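Local atomic coordinates of zinc resistance-associated protein (Salmonella enterica subsp. enterica serovar Typhimurium, PDB entry 3LAY), a protein that modulates the Zra envelope stress response of the periplasm, combining regulatory and chaperone functions, and forms oligomers whose high-order structures need zinc for stabilization. Residues Ser88-Gln93 with Gln127-Gln132. Sequence-based numbering, arbitrary orientation.
Sequences SALRQQ and QKLDEQ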
loop_
_atom_site.group_PDB
_atom_site.type_symbol
_atom_site.label_atom_id
_atom_site.label_comp_id
_atom_site.label_asym_id
_atom_site.label_seq_id
_atom_site.Cartn_x
_atom_site.Cartn_y
_atom_site.Cartn_z
ATOM N N SER J 88 -6.632 -8.777 -30.488
ATOM C CA SER J 88 -7.453 -7.676 -30.199
ATOM C C SER J 88 -8.955 -7.989 -30.270
ATOM O O SER J 88 -9.662 -7.875 -29.284
ATOM C CB SER J 88 -7.083 -6.599 -31.214
ATOM O OG SER J 88 -7.790 -5.429 -30.988
ATOM N N ALA J 89 -9.481 -8.363 -31.421
ATOM C CA ALA J 89 -10.937 -8.566 -31.462
ATOM C C ALA J 89 -11.353 -9.757 -30.587
ATOM O O ALA J 89 -12.466 -9.801 -30.065
ATOM C CB ALA J 89 -11.437 -8.736 -32.876
ATOM N N LEU J 90 -10.439 -10.703 -30.428
ATOM C CA LEU J 90 -10.700 -11.923 -29.721
ATOM C C LEU J 90 -10.757 -11.647 -28.233
ATOM O O LEU J 90 -11.628 -12.141 -27.538
ATOM C CB LEU J 90 -9.622 -12.935 -30.091
ATOM C CG LEU J 90 -9.817 -14.394 -29.725
ATOM C CD1 LEU J 90 -11.097 -15.032 -30.333
ATOM C CD2 LEU J 90 -8.579 -15.123 -30.175
ATOM N N ARG J 91 -9.883 -10.800 -27.742
ATOM C CA ARG J 91 -9.952 -10.451 -26.343
ATOM C C ARG J 91 -11.187 -9.623 -25.989
ATOM O O ARG J 91 -11.723 -9.745 -24.888
ATOM C CB ARG J 91 -8.709 -9.690 -25.925
ATOM C CG ARG J 91 -7.492 -10.570 -25.820
ATOM C CD ARG J 91 -6.244 -9.801 -25.375
ATOM N NE ARG J 91 -5.606 -9.008 -26.424
ATOM C CZ ARG J 91 -5.836 -7.733 -26.661
ATOM N NH1 ARG J 91 -6.725 -7.098 -25.939
ATOM N NH2 ARG J 91 -5.188 -7.103 -27.646
ATOM N N GLN J 92 -11.607 -8.747 -26.903
ATOM C CA GLN J 92 -12.782 -7.898 -26.688
ATOM C C GLN J 92 -13.991 -8.802 -26.547
ATOM O O GLN J 92 -14.716 -8.699 -25.533
ATOM C CB GLN J 92 -12.966 -6.942 -27.843
ATOM C CG GLN J 92 -13.961 -5.785 -27.615
ATOM C CD GLN J 92 -14.108 -4.858 -28.852
ATOM N N GLN J 93 -14.176 -9.714 -27.524
ATOM C CA GLN J 93 -15.281 -10.673 -27.536
ATOM C C GLN J 93 -15.306 -11.451 -26.225
ATOM O O GLN J 93 -16.353 -11.632 -25.648
ATOM C CB GLN J 93 -15.187 -11.624 -28.770
ATOM C CG GLN J 93 -15.876 -11.061 -30.071
ATOM C CD GLN J 93 -15.374 -11.610 -31.512
ATOM O OE1 GLN J 93 -14.521 -12.510 -31.656
ATOM N NE2 GLN J 93 -15.932 -11.000 -32.557
ATOM N N GLN J 127 -10.008 -20.793 -25.754
ATOM C CA GLN J 127 -9.123 -21.739 -26.366
ATOM C C GLN J 127 -8.335 -21.051 -27.491
ATOM O O GLN J 127 -7.105 -21.263 -27.620
ATOM C CB GLN J 127 -9.878 -23.016 -26.800
ATOM C CG GLN J 127 -9.162 -23.894 -27.839
ATOM C CD GLN J 127 -9.590 -23.603 -29.308
ATOM O OE1 GLN J 127 -10.741 -23.163 -29.577
ATOM N NE2 GLN J 127 -8.690 -23.899 -30.257
ATOM N N LYS J 128 -9.022 -20.240 -28.294
ATOM C CA LYS J 128 -8.350 -19.478 -29.330
ATOM C C LYS J 128 -7.368 -18.528 -28.705
ATOM O O LYS J 128 -6.299 -18.325 -29.197
ATOM C CB LYS J 128 -9.315 -18.671 -30.208
ATOM C CG LYS J 128 -9.737 -19.338 -31.530
ATOM C CD LYS J 128 -11.125 -19.889 -31.605
ATOM C CE LYS J 128 -12.108 -18.872 -32.185
ATOM N NZ LYS J 128 -13.547 -19.279 -31.935
ATOM N N LEU J 129 -7.680 -17.958 -27.569
ATOM C CA LEU J 129 -6.754 -16.972 -27.066
ATOM C C LEU J 129 -5.480 -17.612 -26.614
ATOM O O LEU J 129 -4.407 -17.125 -26.899
ATOM C CB LEU J 129 -7.397 -16.141 -25.981
ATOM C CG LEU J 129 -6.707 -14.865 -25.482
ATOM C CD1 LEU J 129 -6.278 -14.014 -26.606
ATOM C CD2 LEU J 129 -7.656 -14.087 -24.556
ATOM N N ASP J 130 -5.595 -18.725 -25.923
ATOM C CA ASP J 130 -4.434 -19.447 -25.442
ATOM C C ASP J 130 -3.510 -19.914 -26.546
ATOM O O ASP J 130 -2.302 -19.896 -26.388
ATOM C CB ASP J 130 -4.901 -20.640 -24.622
ATOM C CG ASP J 130 -5.558 -20.222 -23.283
ATOM O OD1 ASP J 130 -5.119 -19.227 -22.664
ATOM O OD2 ASP J 130 -6.496 -20.905 -22.840
ATOM N N GLU J 131 -4.052 -20.384 -27.656
ATOM C CA GLU J 131 -3.186 -20.773 -28.723
ATOM C C GLU J 131 -2.265 -19.611 -29.116
ATOM O O GLU J 131 -1.045 -19.795 -29.320
ATOM C CB GLU J 131 -3.981 -21.225 -29.937
ATOM C CG GLU J 131 -4.629 -22.586 -29.777
ATOM C CD GLU J 131 -5.231 -23.104 -31.067
ATOM O OE1 GLU J 131 -4.800 -22.645 -32.165
ATOM O OE2 GLU J 131 -6.105 -23.991 -30.977
ATOM N N GLN J 132 -2.852 -18.419 -29.224
ATOM C CA GLN J 132 -2.085 -17.248 -29.553
ATOM C C GLN J 132 -1.047 -17.020 -28.498
ATOM O O GLN J 132 0.070 -16.692 -28.825
ATOM C CB GLN J 132 -2.973 -16.024 -29.761
ATOM C CG GLN J 132 -3.968 -16.152 -30.942
ATOM C CD GLN J 132 -3.278 -16.421 -32.249
ATOM O OE1 GLN J 132 -2.210 -15.879 -32.525
ATOM N NE2 GLN J 132 -3.870 -17.271 -33.060
#
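Apolar contact carries this pairing, and Leu90 and Leu129 are its centre. Leu90 reaches toward helix 112-142 with CG anti to its own backbone N (chi1 -167°), which lays its methyls over Lys128 CB: CD2 lies 3.6 Å from that atom and 4.0 Å from Leu129 N. Leu129 points back toward helix 70-106, and its CD1 meets Leu90 CD2 more loosely, at 4.4 Å. The open fork of Leu129 faces the Arg91 CG methylene, with CD1 and CD2 each 3.7 Å from it. Branched leucines suit a seam where one side chain meets several neighbours: Leu90 also packs on Leu125, and buried Leu129 on Tyr83, Thr87 and Leu94.

The two long cationic chains contribute only their aliphatic parts here. Arg91 bends at chi3 (-78°); NE hydrogen-bonds to Thr87 OG1 and NH2 to Tyr84 O. Lys128 offers CB to Leu90, then leads NZ away to a hydrogen bond with Ser124 OG.

Broadly antiparallel, with local axes at 141° and 10.1 Å apart, the helices form an alpha-helical hairpin; ten such chains build the decameric barrel. With no hydrogen bond or salt bridge between them, these two segments are probably held together by side-chain shape and hydrocarbon burial.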